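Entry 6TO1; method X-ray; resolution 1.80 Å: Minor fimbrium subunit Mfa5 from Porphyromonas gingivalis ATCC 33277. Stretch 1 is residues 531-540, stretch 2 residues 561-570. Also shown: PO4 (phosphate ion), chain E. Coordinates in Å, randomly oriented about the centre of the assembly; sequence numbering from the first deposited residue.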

# COMPACT_ATOMS: atom_id res chain seq x y z
N GLY A 531 7.23 32.67 30.66
CA GLY A 531 6.07 33.32 31.21
C GLY A 531 6.19 34.83 31.14
O GLY A 531 7.12 35.37 30.53
N VAL A 532 5.20 35.50 31.74
CA VAL A 532 5.18 36.95 31.80
C VAL A 532 4.75 37.39 33.19
O VAL A 532 4.10 36.66 33.93
CB VAL A 532 4.24 37.58 30.76
CG1 VAL A 532 4.67 37.24 29.36
CG2 VAL A 532 2.79 37.16 31.00
N ILE A 533 5.11 38.64 33.53
CA ILE A 533 4.61 39.29 34.73
C ILE A 533 4.09 40.65 34.31
O ILE A 533 4.85 41.48 33.78
CB ILE A 533 5.68 39.40 35.82
CG1 ILE A 533 5.95 38.00 36.37
CG2 ILE A 533 5.24 40.35 36.95
CD1 ILE A 533 7.15 37.86 37.31
N LYS A 534 2.79 40.85 34.45
CA LYS A 534 2.15 42.09 34.11
C LYS A 534 2.08 42.95 35.38
O LYS A 534 1.82 42.43 36.47
CB LYS A 534 0.75 41.85 33.58
CG LYS A 534 0.72 41.01 32.32
CD LYS A 534 -0.67 40.98 31.72
CE LYS A 534 -1.30 39.60 31.79
NZ LYS A 534 -2.55 39.54 30.95
N ARG A 535 2.34 44.24 35.22
CA ARG A 535 2.20 45.22 36.30
C ARG A 535 1.02 46.13 35.97
O ARG A 535 0.95 46.69 34.88
CB ARG A 535 3.49 46.02 36.44
CG ARG A 535 4.67 45.13 36.83
CD ARG A 535 5.92 45.97 37.14
NE ARG A 535 6.55 46.43 35.90
CZ ARG A 535 7.80 46.88 35.81
NH1 ARG A 535 8.56 46.96 36.90
NH2 ARG A 535 8.28 47.24 34.64
N HIS A 536 0.08 46.22 36.91
CA HIS A 536 -1.10 47.05 36.75
C HIS A 536 -1.05 48.18 37.78
O HIS A 536 -0.50 48.01 38.86
CB HIS A 536 -2.39 46.26 36.97
CG HIS A 536 -2.46 44.98 36.18
ND1 HIS A 536 -3.10 44.90 34.96
CD2 HIS A 536 -1.99 43.74 36.46
CE1 HIS A 536 -3.02 43.66 34.51
NE2 HIS A 536 -2.34 42.94 35.40
N TYR A 537 -1.63 49.32 37.41
CA TYR A 537 -1.56 50.55 38.20
C TYR A 537 -2.97 51.07 38.40
O TYR A 537 -3.57 51.65 37.48
CB TYR A 537 -0.66 51.56 37.49
CG TYR A 537 0.71 51.00 37.18
CD1 TYR A 537 1.72 51.07 38.11
CD2 TYR A 537 0.97 50.32 35.97
CE1 TYR A 537 2.94 50.54 37.87
CE2 TYR A 537 2.21 49.79 35.71
CZ TYR A 537 3.20 49.90 36.66
OH TYR A 537 4.46 49.39 36.48
N VAL A 538 -3.52 50.85 39.59
CA VAL A 538 -4.94 51.03 39.82
C VAL A 538 -5.22 51.93 41.02
O VAL A 538 -4.39 52.12 41.91
CB VAL A 538 -5.65 49.66 40.02
CG1 VAL A 538 -5.50 48.80 38.74
CG2 VAL A 538 -5.12 48.94 41.22
N LEU A 539 -6.46 52.40 41.07
CA LEU A 539 -6.91 53.43 41.98
C LEU A 539 -7.59 52.83 43.20
O LEU A 539 -8.42 51.92 43.07
CB LEU A 539 -7.89 54.36 41.24
CG LEU A 539 -8.53 55.52 42.02
CD1 LEU A 539 -7.40 56.46 42.42
CD2 LEU A 539 -9.58 56.26 41.22
N VAL A 540 -7.20 53.31 44.38
CA VAL A 540 -7.94 53.02 45.61
C VAL A 540 -8.36 54.34 46.23
O VAL A 540 -7.80 55.41 45.95
CB VAL A 540 -7.15 52.18 46.62
CG1 VAL A 540 -6.80 50.82 46.05
CG2 VAL A 540 -5.88 52.94 47.07
N HIS A 561 -10.21 51.28 38.79
CA HIS A 561 -9.83 52.20 37.74
C HIS A 561 -8.34 52.11 37.44
O HIS A 561 -7.50 52.14 38.35
CB HIS A 561 -10.19 53.62 38.15
CG HIS A 561 -9.80 54.65 37.14
ND1 HIS A 561 -10.33 54.69 35.87
CD2 HIS A 561 -8.92 55.68 37.22
CE1 HIS A 561 -9.81 55.72 35.22
NE2 HIS A 561 -8.96 56.34 36.01
N VAL A 562 -8.03 52.01 36.15
CA VAL A 562 -6.65 51.94 35.68
C VAL A 562 -6.12 53.36 35.49
O VAL A 562 -6.69 54.15 34.74
CB VAL A 562 -6.55 51.14 34.36
CG1 VAL A 562 -5.14 51.18 33.85
CG2 VAL A 562 -7.00 49.73 34.60
N LEU A 563 -4.99 53.66 36.15
CA LEU A 563 -4.42 55.01 36.13
C LEU A 563 -3.30 55.18 35.11
O LEU A 563 -3.00 56.31 34.72
CB LEU A 563 -3.85 55.36 37.51
CG LEU A 563 -4.88 55.51 38.62
CD1 LEU A 563 -4.22 55.43 40.00
CD2 LEU A 563 -5.60 56.84 38.43
N GLN A 564 -2.67 54.09 34.71
CA GLN A 564 -1.46 54.11 33.90
C GLN A 564 -1.44 52.79 33.14
O GLN A 564 -1.83 51.75 33.69
CB GLN A 564 -0.25 54.26 34.80
CG GLN A 564 1.06 54.12 34.14
CD GLN A 564 2.17 54.47 35.09
OE1 GLN A 564 2.51 55.63 35.27
NE2 GLN A 564 2.75 53.46 35.72
N SER A 565 -0.98 52.82 31.89
CA SER A 565 -0.99 51.62 31.07
C SER A 565 -0.27 50.46 31.74
O SER A 565 0.83 50.61 32.29
CB SER A 565 -0.34 51.90 29.71
OG SER A 565 -1.06 52.86 28.99
N GLN A 566 -0.88 49.28 31.69
CA GLN A 566 -0.20 48.08 32.13
C GLN A 566 1.12 47.93 31.39
O GLN A 566 1.25 48.34 30.24
CB GLN A 566 -1.12 46.87 31.91
CG GLN A 566 -0.49 45.55 32.20
CD GLN A 566 -0.27 44.74 30.93
OE1 GLN A 566 -1.21 44.48 30.18
NE2 GLN A 566 0.96 44.35 30.69
N ASP A 567 2.13 47.41 32.08
CA ASP A 567 3.41 47.12 31.44
C ASP A 567 3.90 45.76 31.92
O ASP A 567 3.28 45.11 32.77
CB ASP A 567 4.46 48.22 31.68
CG ASP A 567 4.83 48.42 33.15
OD1 ASP A 567 4.81 47.47 33.94
OD2 ASP A 567 5.19 49.55 33.52
N PHE A 568 5.02 45.31 31.37
CA PHE A 568 5.60 44.03 31.71
C PHE A 568 6.88 44.22 32.49
O PHE A 568 7.60 45.21 32.31
CB PHE A 568 5.89 43.20 30.46
CG PHE A 568 4.67 42.75 29.76
CD1 PHE A 568 4.13 43.49 28.73
CD2 PHE A 568 4.03 41.57 30.13
CE1 PHE A 568 2.99 43.09 28.07
CE2 PHE A 568 2.87 41.16 29.47
CZ PHE A 568 2.36 41.92 28.43
N PHE A 569 7.17 43.24 33.34
CA PHE A 569 8.36 43.18 34.16
C PHE A 569 9.32 42.15 33.59
O PHE A 569 8.91 41.02 33.30
CB PHE A 569 8.01 42.81 35.61
CG PHE A 569 9.20 42.35 36.43
CD1 PHE A 569 10.04 43.26 37.05
CD2 PHE A 569 9.47 40.99 36.60
CE1 PHE A 569 11.12 42.84 37.81
CE2 PHE A 569 10.55 40.56 37.34
CZ PHE A 569 11.38 41.49 37.96
N LEU A 570 10.59 42.52 33.49
CA LEU A 570 11.65 41.61 33.06
C LEU A 570 12.74 41.57 34.12
O LEU A 570 13.35 42.61 34.40
CB LEU A 570 12.20 42.06 31.71
CG LEU A 570 12.83 40.99 30.83
CD1 LEU A 570 11.82 39.91 30.48
CD2 LEU A 570 13.41 41.62 29.57
P PO4 E . -13.47 53.00 35.73
O1 PO4 E . -13.15 52.02 36.83
O2 PO4 E . -13.86 54.34 36.30
O3 PO4 E . -14.62 52.41 34.94
O4 PO4 E . -12.28 53.16 34.80
O HOH W 1 6.91 39.86 31.74
O HOH W 2 -2.33 49.15 34.66

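The two stretches run antiparallel and bury 913 Å² between them, held chiefly by backbone hydrogen bonds. Arg-535 and Asp-567 form the central pair: Arg-535 N donates to Asp-567 O (2.8 Å) and Asp-567 N to Arg-535 O (3.1 Å). Beyond it, Phe-569 N donates to Ile-533 O (2.9 Å), while Ile-533 N and Phe-569 O, too far apart to bond directly, are joined by water 1, at 2.8 Å from each. Where the second stretch turns its corner at Gln-564, water 2 fills the same role, accepting from Tyr-537 N and donating to Gln-564 O, both at 2.8 Å. Direct pairing resumes with Leu-563 N to Tyr-537 O (2.8 Å) and Leu-539 N to His-561 O (2.9 Å).

Side chains reinforce the central pair. Arg-535 NE forms a salt bridge with Asp-567 OD1 (2.8 Å), and Arg-535 NH2 makes a weak hydrogen bond to Phe-568 O (3.2 Å); NH1 is satisfied elsewhere in the structure. The buried Tyr-537 donates from its OH to Asp-567 OD2 (3.1 Å), although the position of OD2 is less certain, while Gln-564 NE2 lies over its ring. Ile-533 and Leu-539 are buried and have no side-chain polar group to satisfy, so they can pack against carbon: Ile-533 CG2 meets Phe-569 CB (3.9 Å), and Leu-539 CB meets Leu-563 CD1 (4.0 Å). His-561 ND1 donates to phosphate O4 (2.7 Å).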